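2S Albumin protein (Dolichos, PDB 6IX1) probably serves as a seed storage protein, a 2S albumin with a hemopexin-type four-bladed beta-propeller fold. Local coordinates at residues D119-S124 against V130-G135; N111-D116 against G150-I155; A173-H178 against Y184-A189. One frame throughout, in Å; residues are numbered along the deposited sequence.

Contact 1 of 3, residues D119-S124 against V130-G135; sequences DSAFRS and VYLFKG. With SO4 (sulfate ion), chain E.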
ATOM      1  N   ASP A 119      -2.399   6.122   6.354  1.00  7.36           N
ATOM      2  CA  ASP A 119      -2.282   6.667   4.988  1.00  7.45           C
ATOM      3  C   ASP A 119      -1.741   5.619   4.032  1.00  7.35           C
ATOM      4  O   ASP A 119      -2.238   5.589   2.882  1.00  8.46           O
ATOM      5  CB  ASP A 119      -1.320   7.852   4.980  1.00  7.80           C
ATOM      6  CG  ASP A 119      -1.808   9.125   5.672  1.00  8.75           C
ATOM      7  OD1 ASP A 119      -3.049   9.225   5.912  1.00 10.50           O
ATOM      8  OD2 ASP A 119      -0.977   9.963   6.023  1.00 10.48           O
ATOM      9  N   SER A 120      -0.745   4.879   4.434  1.00  7.23           N
ATOM     10  CA  SER A 120      -0.068   4.007   3.484  1.00  7.21           C
ATOM     11  C   SER A 120       0.666   2.924   4.237  1.00  6.71           C
ATOM     12  O   SER A 120       0.890   3.105   5.462  1.00  6.61           O
ATOM     13  CB  SER A 120       0.930   4.764   2.615  1.00  8.22           C
ATOM     14  OG  SER A 120       1.250   4.093   1.443  1.00  9.62           O
ATOM     15  N   ALA A 121       1.067   1.871   3.546  1.00  6.37           N
ATOM     16  CA  ALA A 121       1.773   0.786   4.163  1.00  6.09           C
ATOM     17  C   ALA A 121       2.518  -0.025   3.140  1.00  7.04           C
ATOM     18  O   ALA A 121       2.043  -0.061   1.981  1.00  7.94           O
ATOM     19  CB  ALA A 121       0.825  -0.099   4.862  1.00  7.18           C
ATOM     20  N   PHE A 122       3.556  -0.746   3.510  1.00  6.92           N
ATOM     21  CA  PHE A 122       4.150  -1.684   2.551  1.00  6.06           C
ATOM     22  C   PHE A 122       4.843  -2.763   3.312  1.00  6.46           C
ATOM     23  O   PHE A 122       5.246  -2.527   4.471  1.00  7.23           O
ATOM     24  CB  PHE A 122       5.073  -1.047   1.519  1.00  6.99           C
ATOM     25  CG  PHE A 122       6.375  -0.460   1.975  1.00  9.33           C
ATOM     26  CD1 PHE A 122       7.491  -1.211   2.116  1.00  9.08           C
ATOM     27  CD2 PHE A 122       6.480   0.890   2.278  1.00  8.56           C
ATOM     28  CE1 PHE A 122       8.679  -0.629   2.473  1.00  8.34           C
ATOM     29  CE2 PHE A 122       7.661   1.511   2.589  1.00  8.53           C
ATOM     30  CZ  PHE A 122       8.745   0.703   2.745  1.00  8.58           C
ATOM     31  N   ARG A 123       4.982  -3.921   2.716  1.00  7.25           N
ATOM     32  CA  ARG A 123       5.592  -5.092   3.332  1.00  7.33           C
ATOM     33  C   ARG A 123       7.101  -5.008   3.370  1.00  8.70           C
ATOM     34  O   ARG A 123       7.755  -4.750   2.357  1.00  9.18           O
ATOM     35  CB  ARG A 123       5.120  -6.289   2.515  1.00  7.43           C
ATOM     36  CG  ARG A 123       5.576  -7.668   3.013  1.00  7.39           C
ATOM     37  CD  ARG A 123       4.980  -8.060   4.314  1.00  8.48           C
ATOM     38  NE  ARG A 123       5.168  -9.447   4.602  1.00  9.25           N
ATOM     39  CZ  ARG A 123       6.216 -10.017   5.227  1.00 10.47           C
ATOM     40  NH1 ARG A 123       7.151  -9.244   5.777  1.00 13.40           N
ATOM     41  NH2 ARG A 123       6.294 -11.300   5.445  1.00 12.30           N
ATOM     42  N   SER A 124       7.651  -5.200   4.558  1.00  8.93           N
ATOM     43  CA  SER A 124       9.097  -5.146   4.745  1.00  9.64           C
ATOM     44  C   SER A 124       9.715  -6.462   4.311  1.00  9.57           C
ATOM     45  O   SER A 124       9.085  -7.541   4.272  1.00 11.64           O
ATOM     46  CB  SER A 124       9.416  -4.850   6.200  1.00 11.14           C
ATOM     47  OG  SER A 124      10.811  -4.747   6.438  1.00 12.90           O
ATOM     48  N   VAL A 130       5.552  -4.852   8.516  1.00  8.65           N
ATOM     49  CA  VAL A 130       4.849  -3.956   7.598  1.00  7.64           C
ATOM     50  C   VAL A 130       5.054  -2.538   8.076  1.00  7.98           C
ATOM     51  O   VAL A 130       4.813  -2.230   9.282  1.00 10.01           O
ATOM     52  CB  VAL A 130       3.367  -4.280   7.568  1.00  8.33           C
ATOM     53  CG1 VAL A 130       2.628  -3.308   6.700  1.00  9.00           C
ATOM     54  CG2 VAL A 130       3.116  -5.705   7.124  1.00  9.18           C
ATOM     55  N   TYR A 131       5.501  -1.654   7.206  1.00  7.95           N
ATOM     56  CA  TYR A 131       5.617  -0.212   7.466  1.00  8.07           C
ATOM     57  C   TYR A 131       4.246   0.401   7.389  1.00  7.47           C
ATOM     58  O   TYR A 131       3.508   0.149   6.453  1.00  8.26           O
ATOM     59  CB  TYR A 131       6.531   0.480   6.488  1.00  7.85           C
ATOM     60  CG  TYR A 131       7.962   0.038   6.643  1.00  8.80           C
ATOM     61  CD1 TYR A 131       8.830   0.671   7.494  1.00  8.62           C
ATOM     62  CD2 TYR A 131       8.521  -0.953   5.861  1.00 11.34           C
ATOM     63  CE1 TYR A 131      10.122   0.279   7.712  1.00  9.44           C
ATOM     64  CE2 TYR A 131       9.837  -1.327   6.057  1.00 11.61           C
ATOM     65  CZ  TYR A 131      10.661  -0.718   6.958  1.00 11.43           C
ATOM     66  OH  TYR A 131      11.963  -1.049   7.017  1.00 15.34           O
ATOM     67  N   LEU A 132       3.881   1.220   8.367  1.00  7.29           N
ATOM     68  CA  LEU A 132       2.645   1.994   8.477  1.00  7.85           C
ATOM     69  C   LEU A 132       2.977   3.503   8.503  1.00  7.05           C
ATOM     70  O   LEU A 132       3.833   3.887   9.300  1.00  9.41           O
ATOM     71  CB  LEU A 132       1.847   1.607   9.736  1.00  8.29           C
ATOM     72  CG  LEU A 132       1.537   0.125   9.928  1.00  8.28           C
ATOM     73  CD1 LEU A 132       0.776  -0.010  11.194  1.00  8.63           C
ATOM     74  CD2 LEU A 132       0.702  -0.502   8.821  1.00  8.47           C
ATOM     75  N   PHE A 133       2.255   4.287   7.699  1.00  6.79           N
ATOM     76  CA  PHE A 133       2.534   5.713   7.577  1.00  8.29           C
ATOM     77  C   PHE A 133       1.263   6.481   7.887  1.00  8.37           C
ATOM     78  O   PHE A 133       0.183   6.090   7.421  1.00  8.60           O
ATOM     79  CB  PHE A 133       2.962   6.076   6.156  1.00  7.18           C
ATOM     80  CG  PHE A 133       4.248   5.400   5.786  1.00  7.04           C
ATOM     81  CD1 PHE A 133       5.446   5.989   6.150  1.00  8.93           C
ATOM     82  CD2 PHE A 133       4.301   4.156   5.114  1.00  8.70           C
ATOM     83  CE1 PHE A 133       6.670   5.372   5.895  1.00  7.63           C
ATOM     84  CE2 PHE A 133       5.519   3.567   4.844  1.00  7.80           C
ATOM     85  CZ  PHE A 133       6.693   4.187   5.178  1.00  7.88           C
ATOM     86  N   LYS A 134       1.398   7.559   8.673  1.00  8.63           N
ATOM     87  CA  LYS A 134       0.258   8.444   8.976  1.00  8.83           C
ATOM     88  C   LYS A 134       0.801   9.849   9.146  1.00  8.02           C
ATOM     89  O   LYS A 134       1.658  10.077  10.058  1.00  7.62           O
ATOM     90  CB  LYS A 134      -0.485   8.063  10.273  1.00  8.69           C
ATOM     91  CG  LYS A 134      -1.648   8.947  10.640  1.00 10.83           C
ATOM     92  CD  LYS A 134      -2.744   9.036   9.608  1.00 11.59           C
ATOM     93  CE  LYS A 134      -3.967   9.704  10.159  1.00 12.83           C
ATOM     94  NZ  LYS A 134      -4.560   8.820  11.145  1.00 12.89           N
ATOM     95  N   GLY A 135       0.366  10.805   8.322  1.00  8.57           N
ATOM     96  CA  GLY A 135       1.057  12.105   8.317  1.00  8.18           C
ATOM     97  C   GLY A 135       2.532  11.935   8.141  1.00  7.79           C
ATOM     98  O   GLY A 135       2.972  11.113   7.348  1.00  7.99           O
TER
HETATM   99  S   SO4 E 302      13.269   0.701   9.739  1.00 15.74           S
HETATM  100  O1  SO4 E 302      12.879  -0.763   9.790  1.00 20.90           O
HETATM  101  O2  SO4 E 302      13.381   0.755   8.280  1.00 14.03           O
HETATM  102  O3  SO4 E 302      14.466   0.697  10.408  1.00 18.25           O
HETATM  103  O4  SO4 E 302      12.209   1.397  10.357  1.00 12.23           O
HETATM  104  O   HOH W   1       1.827   9.329   5.494  1.00  9.26           O
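Ser120 to Arg123 pair with Val130 to Phe133 in a buried antiparallel hairpin. The hairpin joins the first two strands of one propeller blade, near the centre of the molecule. Phe122 and Tyr131 form a hydrogen-bonded pair. Tyr131 N gives to Phe122 O at 2.9 Å, and Phe122 N gives to Tyr131 O in return. At the start of the strand the ladder is irregular. Both Asp119 and Ser120 face Phe133, which makes a classic beta bulge. Asp119 N donates to Phe133 O at 2.8 Å, while the bond from Ser120 N to the same oxygen is weak. The Asp119 carboxylate then reaches past the strand end. Asp119 OD2 takes the N-H of Gly135 N at 2.8 Å, from above the carboxylate plane. A water joins OD2 to Gly135 O.

Ser120, Phe122, Tyr131 and Phe133 share one face of the sheet. Phe122 CG sits between the backbone N and the carbonyl carbon (chi1 68°), which brings the ring over toward the neighbouring strand. Tyr131 CD2 lies over the rim of one Phe122 face, 3.4 Å from Phe122 CE1. The two ring planes meet obliquely, at 33°. Tyr131 CB makes a CH-pi contact over the Phe122 ring, 4.3 Å from its centroid. Phe133 meets Phe122 rim to rim, its CE2 3.7 Å from Phe122 CE2. On the other face, Ala121 CB touches Leu132 CD2 and Val130 CG1.

Tyr131 OH is hydrogen-bonded to a sulfate, 2.6 Å from its O2 and with O1 also near. Tyr138, Arg140 and Gly199 also hold this ion, which probably came from the crystallisation liquor. In this protein Phe122, Tyr131 and Phe133 form an aromatic cluster on the hairpin. The pairing itself is the inner-strand hairpin of a hemopexin-type propeller blade.

Contact 2 of 3, residues N111-D116 against G150-I155; sequences NTVFED and GTIRNI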
ATOM      1  N   ASN A 111      -5.438   4.105  20.481  1.00  7.24           N
ATOM      2  CA  ASN A 111      -4.921   5.334  21.085  1.00  8.29           C
ATOM      3  C   ASN A 111      -3.723   5.919  20.384  1.00  6.74           C
ATOM      4  O   ASN A 111      -3.281   6.965  20.873  1.00  8.15           O
ATOM      5  CB  ASN A 111      -4.691   5.174  22.578  1.00  8.83           C
ATOM      6  CG  ASN A 111      -5.933   4.703  23.310  1.00  8.75           C
ATOM      7  OD1 ASN A 111      -7.035   5.178  23.046  1.00 12.28           O
ATOM      8  ND2 ASN A 111      -5.762   3.699  24.149  1.00 10.95           N
ATOM      9  N   THR A 112      -3.249   5.279  19.338  1.00  8.01           N
ATOM     10  CA  THR A 112      -2.117   5.787  18.557  1.00  7.25           C
ATOM     11  C   THR A 112      -2.569   6.647  17.377  1.00  6.95           C
ATOM     12  O   THR A 112      -3.741   6.663  17.026  1.00  7.95           O
ATOM     13  CB  THR A 112      -1.150   4.709  18.073  1.00  6.85           C
ATOM     14  OG1 THR A 112      -1.724   4.086  16.918  1.00  7.63           O
ATOM     15  CG2 THR A 112      -0.748   3.775  19.158  1.00  7.42           C
ATOM     16  N   VAL A 113      -1.607   7.255  16.681  1.00  8.64           N
ATOM     17  CA  VAL A 113      -1.929   8.042  15.454  1.00  8.20           C
ATOM     18  C   VAL A 113      -2.600   7.183  14.355  1.00  7.76           C
ATOM     19  O   VAL A 113      -3.275   7.775  13.459  1.00 10.17           O
ATOM     20  CB  VAL A 113      -0.687   8.710  14.877  1.00 10.06           C
ATOM     21  CG1 VAL A 113      -0.165   9.776  15.840  1.00 13.00           C
ATOM     22  CG2 VAL A 113       0.355   7.696  14.421  1.00 10.09           C
ATOM     23  N   PHE A 114      -2.528   5.890  14.428  1.00  6.47           N
ATOM     24  CA  PHE A 114      -3.057   5.008  13.387  1.00  6.83           C
ATOM     25  C   PHE A 114      -4.513   4.654  13.637  1.00  8.07           C
ATOM     26  O   PHE A 114      -5.159   4.115  12.722  1.00  8.73           O
ATOM     27  CB  PHE A 114      -2.239   3.724  13.317  1.00  8.68           C
ATOM     28  CG  PHE A 114      -0.826   3.932  12.832  1.00  7.84           C
ATOM     29  CD1 PHE A 114      -0.510   4.445  11.606  1.00  8.00           C
ATOM     30  CD2 PHE A 114       0.220   3.762  13.719  1.00  7.67           C
ATOM     31  CE1 PHE A 114       0.794   4.697  11.239  1.00  9.04           C
ATOM     32  CE2 PHE A 114       1.522   3.985  13.354  1.00  8.07           C
ATOM     33  CZ  PHE A 114       1.799   4.440  12.131  1.00  8.35           C
ATOM     34  N   GLU A 115      -5.047   4.887  14.825  1.00  8.49           N
ATOM     35  CA  GLU A 115      -6.377   4.291  15.129  1.00  8.63           C
ATOM     36  C   GLU A 115      -7.503   4.848  14.228  1.00  9.55           C
ATOM     37  O   GLU A 115      -8.428   4.132  13.970  1.00 12.20           O
ATOM     38  CB  GLU A 115      -6.730   4.473  16.584  1.00 11.94           C
ATOM     39  CG  GLU A 115      -7.114   5.821  17.061  1.00 10.96           C
ATOM     40  CD  GLU A 115      -7.646   5.831  18.507  1.00 13.22           C
ATOM     41  OE1 GLU A 115      -7.831   4.688  19.128  1.00 11.89           O
ATOM     42  OE2 GLU A 115      -7.834   6.941  18.996  1.00 21.20           O
ATOM     43  N   ASP A 116      -7.421   6.085  13.773  1.00  8.30           N
ATOM     44  CA  ASP A 116      -8.518   6.667  12.968  1.00 10.10           C
ATOM     45  C   ASP A 116      -8.289   6.489  11.468  1.00  9.82           C
ATOM     46  O   ASP A 116      -9.140   6.894  10.691  1.00 11.37           O
ATOM     47  CB  ASP A 116      -8.688   8.168  13.265  1.00 13.20           C
ATOM     48  CG  ASP A 116      -9.051   8.494  14.693  1.00 18.39           C
ATOM     49  OD1 ASP A 116      -9.863   7.767  15.190  1.00 23.51           O
ATOM     50  OD2 ASP A 116      -8.531   9.497  15.221  1.00 37.92           O
ATOM     51  N   GLY A 150       8.853  -1.454  18.062  1.00 12.70           N
ATOM     52  CA  GLY A 150       9.391  -0.137  18.411  1.00 12.33           C
ATOM     53  C   GLY A 150       8.362   0.935  18.592  1.00 10.48           C
ATOM     54  O   GLY A 150       7.252   0.715  19.178  1.00 12.02           O
ATOM     55  N   THR A 151       8.708   2.101  18.062  1.00  9.06           N
ATOM     56  CA  THR A 151       7.906   3.291  18.353  1.00  8.55           C
ATOM     57  C   THR A 151       7.504   3.952  17.082  1.00  6.52           C
ATOM     58  O   THR A 151       8.010   3.569  15.995  1.00  8.38           O
ATOM     59  CB  THR A 151       8.667   4.235  19.279  1.00  9.55           C
ATOM     60  OG1 THR A 151       9.734   4.883  18.558  1.00 11.03           O
ATOM     61  CG2 THR A 151       9.121   3.553  20.548  1.00 11.61           C
ATOM     62  N   ILE A 152       6.659   4.954  17.195  1.00  7.02           N
ATOM     63  CA  ILE A 152       6.142   5.660  16.032  1.00  7.12           C
ATOM     64  C   ILE A 152       6.939   6.963  15.947  1.00  7.27           C
ATOM     65  O   ILE A 152       6.990   7.761  16.939  1.00  8.21           O
ATOM     66  CB  ILE A 152       4.651   5.909  16.156  1.00  7.85           C
ATOM     67  CG1 ILE A 152       3.890   4.605  16.351  1.00  8.89           C
ATOM     68  CG2 ILE A 152       4.193   6.722  14.968  1.00  8.47           C
ATOM     69  CD1 ILE A 152       2.418   4.812  16.739  1.00  9.97           C
ATOM     70  N   ARG A 153       7.695   7.181  14.899  1.00  6.99           N
ATOM     71  CA  ARG A 153       8.710   8.216  14.705  1.00  6.42           C
ATOM     72  C   ARG A 153       8.431   9.043  13.451  1.00  5.81           C
ATOM     73  O   ARG A 153       7.488   8.737  12.722  1.00  7.32           O
ATOM     74  CB  ARG A 153      10.126   7.619  14.579  1.00  8.29           C
ATOM     75  CG  ARG A 153      10.368   6.747  15.796  1.00  9.08           C
ATOM     76  CD  ARG A 153      11.800   6.217  15.707  1.00 10.11           C
ATOM     77  NE  ARG A 153      12.047   5.401  14.490  1.00 11.96           N
ATOM     78  CZ  ARG A 153      13.227   5.115  14.026  1.00 12.29           C
ATOM     79  NH1 ARG A 153      14.324   5.585  14.627  1.00 13.00           N
ATOM     80  NH2 ARG A 153      13.318   4.398  12.935  1.00 14.01           N
ATOM     81  N   ASN A 154       9.274  10.029  13.194  1.00  6.60           N
ATOM     82  CA  ASN A 154       9.096  10.726  11.924  1.00  7.60           C
ATOM     83  C   ASN A 154       9.563   9.757  10.826  1.00  7.42           C
ATOM     84  O   ASN A 154      10.532   9.026  10.997  1.00  6.91           O
ATOM     85  CB  ASN A 154       9.865  12.038  11.920  1.00  7.71           C
ATOM     86  CG  ASN A 154       9.234  13.113  12.757  1.00  9.65           C
ATOM     87  OD1 ASN A 154       8.249  12.934  13.422  1.00 10.00           O
ATOM     88  ND2 ASN A 154       9.804  14.275  12.715  1.00 12.97           N
ATOM     89  N   ILE A 155       8.930   9.940   9.671  1.00  6.64           N
ATOM     90  CA  ILE A 155       9.391   9.197   8.461  1.00  7.56           C
ATOM     91  C   ILE A 155      10.893   9.337   8.271  1.00  7.43           C
ATOM     92  O   ILE A 155      11.604   8.338   7.979  1.00  7.03           O
ATOM     93  CB  ILE A 155       8.628   9.702   7.246  1.00  7.81           C
ATOM     94  CG1 ILE A 155       7.167   9.266   7.336  1.00  7.45           C
ATOM     95  CG2 ILE A 155       9.310   9.256   5.949  1.00  9.29           C
ATOM     96  CD1 ILE A 155       6.214   9.801   6.292  1.00  8.50           C
TER
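Ile152 points its side chain at Thr112, Val113 and Phe114, and it makes every contact between these two segments. Ile152 sits on the outer strand 151-154 of the blade. The partners lie in the loop that leads into the blade's first strand.

From CB the side chain forks. CG1 is anti to the carbonyl carbon (chi1 -57°) and the chain then runs on extended (chi2 169°), which carries CD1 to the loop. The CG2 branch meets Val113 tip to tip, with Ile152 CG2 4.0 Å from Val113 CG2. It also grazes Phe114 CE2. Further along the longer branch, Ile152 CG1 lies 3.9 Å from Phe114 CE2. At the tip, Ile152 CD1 presses closest on that same CE2, at 3.6 Å. It comes to the ring obliquely, and the two side chains run past each other in opposite directions. Ile152 CD1 also touches Thr112 CB at 3.8 Å, where the side chains cross at about a right angle.

Local bonds fix the shape of the loop. Thr112 to Glu115 form a type I beta turn, closed by Glu115 N to Thr112 O. Thr112 OG1 accepts from Phe114 N at 3.2 Å, an ST turn, and is also bonded to Leu109 O. Val113 CG2 lies over the centre of the Phe114 ring, 3.9 Å above its plane. Phe114 packs in turn on Leu132 and Lys134.

With an alanine here, CG1, CG2 and CD1 would be gone, and Phe114 CE2, Val113 CG2 and Thr112 would probably lose the packing that Ile152 gives them, opening a gap between loop and strand. The contact is carried by van der Waals packing of carbon on carbon. It probably depends on fit and on partial shielding, mainly of Phe114, while the loop's polar bonds are made within the loop or to other neighbours.

Contact 3 of 3, residues A173-H178 against Y184-A189; sequences ASFASH and YLFKGA. With SO4 (sulfate ion), chain D.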
ATOM      1  N   ALA A 173       0.373   6.282  -0.897  1.00  7.88           N
ATOM      2  CA  ALA A 173       0.217   4.857  -1.230  1.00  7.04           C
ATOM      3  C   ALA A 173       1.611   4.275  -1.386  1.00  7.03           C
ATOM      4  O   ALA A 173       2.572   5.044  -1.654  1.00  6.96           O
ATOM      5  CB  ALA A 173      -0.597   4.647  -2.518  1.00  7.17           C
ATOM      6  N   SER A 174       1.743   2.972  -1.286  1.00  5.75           N
ATOM      7  CA  SER A 174       3.063   2.344  -1.425  1.00  6.42           C
ATOM      8  C   SER A 174       2.849   0.853  -1.617  1.00  6.01           C
ATOM      9  O   SER A 174       1.882   0.333  -1.139  1.00  6.58           O
ATOM     10  CB  SER A 174       3.936   2.610  -0.166  1.00  7.66           C
ATOM     11  OG  SER A 174       3.239   2.263   1.060  1.00  7.40           O
ATOM     12  N   PHE A 175       3.841   0.247  -2.207  1.00  5.80           N
ATOM     13  CA  PHE A 175       3.894  -1.225  -2.168  1.00  7.02           C
ATOM     14  C   PHE A 175       5.337  -1.706  -2.281  1.00  6.57           C
ATOM     15  O   PHE A 175       6.203  -1.057  -2.875  1.00  7.08           O
ATOM     16  CB  PHE A 175       3.014  -1.843  -3.284  1.00  6.47           C
ATOM     17  CG  PHE A 175       3.528  -1.730  -4.677  1.00  6.27           C
ATOM     18  CD1 PHE A 175       3.365  -0.557  -5.382  1.00  7.33           C
ATOM     19  CD2 PHE A 175       4.133  -2.814  -5.295  1.00  7.88           C
ATOM     20  CE1 PHE A 175       3.819  -0.461  -6.700  1.00  7.45           C
ATOM     21  CE2 PHE A 175       4.616  -2.696  -6.596  1.00  8.51           C
ATOM     22  CZ  PHE A 175       4.490  -1.536  -7.280  1.00  8.24           C
ATOM     23  N   ALA A 176       5.575  -2.868  -1.727  1.00  6.58           N
ATOM     24  CA  ALA A 176       6.864  -3.497  -1.866  1.00  6.33           C
ATOM     25  C   ALA A 176       6.979  -4.145  -3.254  1.00  7.50           C
ATOM     26  O   ALA A 176       6.026  -4.763  -3.725  1.00  8.25           O
ATOM     27  CB  ALA A 176       6.955  -4.620  -0.861  1.00  8.57           C
ATOM     28  N   SER A 177       8.128  -3.988  -3.866  1.00  6.04           N
ATOM     29  CA  SER A 177       8.351  -4.637  -5.176  1.00  7.01           C
ATOM     30  C   SER A 177       8.602  -6.125  -5.047  1.00  8.16           C
ATOM     31  O   SER A 177       9.037  -6.581  -3.984  1.00  8.23           O
ATOM     32  CB  SER A 177       9.552  -3.990  -5.834  1.00  6.41           C
ATOM     33  OG  SER A 177       9.752  -4.491  -7.102  1.00  7.99           O
ATOM     34  N   HIS A 178       8.351  -6.846  -6.121  1.00  7.43           N
ATOM     35  CA  HIS A 178       8.864  -8.218  -6.212  1.00  7.37           C
ATOM     36  C   HIS A 178      10.384  -8.269  -6.283  1.00  8.39           C
ATOM     37  O   HIS A 178      10.952  -9.308  -6.025  1.00 10.18           O
ATOM     38  CB  HIS A 178       8.233  -8.894  -7.456  1.00  7.64           C
ATOM     39  CG  HIS A 178       6.784  -9.223  -7.228  1.00  7.79           C
ATOM     40  ND1 HIS A 178       5.771  -8.346  -7.483  1.00  8.66           N
ATOM     41  CD2 HIS A 178       6.200 -10.349  -6.739  1.00  7.62           C
ATOM     42  CE1 HIS A 178       4.619  -8.927  -7.207  1.00  9.42           C
ATOM     43  NE2 HIS A 178       4.852 -10.127  -6.747  1.00  9.19           N
ATOM     44  N   TYR A 184       7.877   1.127  -3.805  1.00  7.42           N
ATOM     45  CA  TYR A 184       7.379   2.297  -4.536  1.00  6.96           C
ATOM     46  C   TYR A 184       6.555   3.128  -3.550  1.00  7.35           C
ATOM     47  O   TYR A 184       5.684   2.590  -2.881  1.00  6.83           O
ATOM     48  CB  TYR A 184       6.493   1.871  -5.697  1.00  7.66           C
ATOM     49  CG  TYR A 184       7.231   1.216  -6.787  1.00  6.39           C
ATOM     50  CD1 TYR A 184       7.456  -0.140  -6.780  1.00  7.58           C
ATOM     51  CD2 TYR A 184       7.763   1.949  -7.831  1.00  8.51           C
ATOM     52  CE1 TYR A 184       8.227  -0.731  -7.775  1.00  7.86           C
ATOM     53  CE2 TYR A 184       8.528   1.364  -8.820  1.00  7.20           C
ATOM     54  CZ  TYR A 184       8.701  -0.004  -8.848  1.00  7.87           C
ATOM     55  OH  TYR A 184       9.462  -0.626  -9.799  1.00  9.39           O
ATOM     56  N   LEU A 185       6.860   4.430  -3.519  1.00  6.74           N
ATOM     57  CA  LEU A 185       6.132   5.374  -2.620  1.00  6.88           C
ATOM     58  C   LEU A 185       5.449   6.383  -3.575  1.00  6.73           C
ATOM     59  O   LEU A 185       6.051   6.889  -4.510  1.00  8.45           O
ATOM     60  CB  LEU A 185       7.104   6.142  -1.702  1.00  8.20           C
ATOM     61  CG  LEU A 185       8.120   5.289  -0.951  1.00  8.20           C
ATOM     62  CD1 LEU A 185       8.944   6.235  -0.084  1.00  8.37           C
ATOM     63  CD2 LEU A 185       7.415   4.273  -0.043  1.00  9.12           C
ATOM     64  N   PHE A 186       4.199   6.636  -3.273  1.00  6.82           N
ATOM     65  CA  PHE A 186       3.382   7.550  -4.081  1.00  7.07           C
ATOM     66  C   PHE A 186       2.857   8.689  -3.186  1.00  7.13           C
ATOM     67  O   PHE A 186       2.458   8.466  -2.072  1.00  8.27           O
ATOM     68  CB  PHE A 186       2.154   6.815  -4.641  1.00  6.83           C
ATOM     69  CG  PHE A 186       2.491   5.667  -5.546  1.00  6.47           C
ATOM     70  CD1 PHE A 186       2.740   4.423  -5.084  1.00  7.10           C
ATOM     71  CD2 PHE A 186       2.644   5.865  -6.879  1.00  7.40           C
ATOM     72  CE1 PHE A 186       3.113   3.399  -5.954  1.00  7.57           C
ATOM     73  CE2 PHE A 186       3.048   4.920  -7.802  1.00  7.93           C
ATOM     74  CZ  PHE A 186       3.267   3.655  -7.311  1.00  7.98           C
ATOM     75  N   LYS A 187       2.843   9.877  -3.729  1.00  8.53           N
ATOM     76  CA  LYS A 187       2.358  11.070  -3.010  1.00  9.39           C
ATOM     77  C   LYS A 187       1.789  12.014  -4.074  1.00 10.44           C
ATOM     78  O   LYS A 187       2.549  12.499  -4.944  1.00 11.59           O
ATOM     79  CB  LYS A 187       3.470  11.747  -2.209  1.00 12.24           C
ATOM     80  CG  LYS A 187       3.168  13.085  -1.538  1.00 15.90           C
ATOM     81  CD  LYS A 187       2.235  12.888  -0.470  1.00 17.36           C
ATOM     82  CE  LYS A 187       2.282  13.991   0.612  1.00 18.89           C
ATOM     83  NZ  LYS A 187       3.531  14.316   1.425  1.00 22.30           N
ATOM     84  N   GLY A 188       0.481  12.192  -4.019  1.00 11.15           N
ATOM     85  CA  GLY A 188      -0.230  12.918  -5.062  1.00 11.44           C
ATOM     86  C   GLY A 188       0.102  12.408  -6.437  1.00 10.74           C
ATOM     87  O   GLY A 188       0.021  11.187  -6.644  1.00 12.39           O
ATOM     88  N   ALA A 189       0.593  13.312  -7.264  1.00  9.36           N
ATOM     89  CA  ALA A 189       0.893  13.038  -8.688  1.00 11.23           C
ATOM     90  C   ALA A 189       2.234  12.318  -8.909  1.00 11.25           C
ATOM     91  O   ALA A 189       2.518  11.901 -10.055  1.00 10.93           O
ATOM     92  CB  ALA A 189       0.915  14.383  -9.385  1.00 15.80           C
TER
HETATM   93  S   SO4 D 301      10.233   2.359 -12.065  1.00  8.85           S
HETATM   94  O1  SO4 D 301      10.798   2.496 -13.361  1.00 10.99           O
HETATM   95  O2  SO4 D 301      10.534   1.037 -11.634  1.00 10.66           O
HETATM   96  O3  SO4 D 301       8.870   2.504 -12.113  1.00 10.82           O
HETATM   97  O4  SO4 D 301      10.741   3.317 -11.124  1.00 12.92           O
HETATM   98  O   HOH W   2      11.161  -2.580  -8.312  1.00 10.76           O
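Phe175 and Tyr184 lie side by side with their ring planes only 15° apart, yet slid so far that they barely overlap. The centroids are 4.9 Å apart, and the touch is local, Phe175 CZ to Tyr184 CD1 at 3.3 Å. A chi1 of 73° tucks Phe175 CG between the two backbone branches and swings the ring across to Tyr184. Phe186 and Phe175 meet rim to rim, Phe186 CE1 to Phe175 CE1 at 4.0 Å.

Backbone bonds hold the strands. Tyr184 N gives to Phe175 O at 2.9 Å in a nearly straight bond (170°). Phe186 N gives to Ala173 O at 2.8 Å. This is the hairpin of the first two strands of the last blade of the propeller, and strand 190-195 continues the sheet beyond Leu185.

On the opposite face from the rings, Ser174 CB rests on Leu185 CD2. Ser174 OG bonds to Ser120 OG and Ala121 O of the neighbouring blade.

Tyr184 OH donates to sulfate O2 at 2.7 Å. It accepts from a water that also bonds Ser177 OG at 2.7 Å. Ser177 OG has a further partner in Lys179 N. Gly32 N and Tyr191 OH also bond the sulfate.

Contacts 1 and 3 are buried first hairpins of neighbouring blades, each centred about 7 Å from the centre of the chain. Both combine a backbone ladder with aromatic packing and a tyrosine-bound sulfate. Asp119 lies within contact 1, while the matching Asp172 falls just before 173-178. They meet directly: Ser120 OG and Ser174 OG are 2.7 Å apart in a probable hydrogen bond between the blades. Contact 2 lies farther out, its centre about 17 Å from that of the chain, and is partly buried and apolar. It closes a loop around contact 1, reaches the same sheet, and joins it through a probable hydrogen bond from Lys134 NZ to Val113 O. Contacts 2 and 3 do not touch.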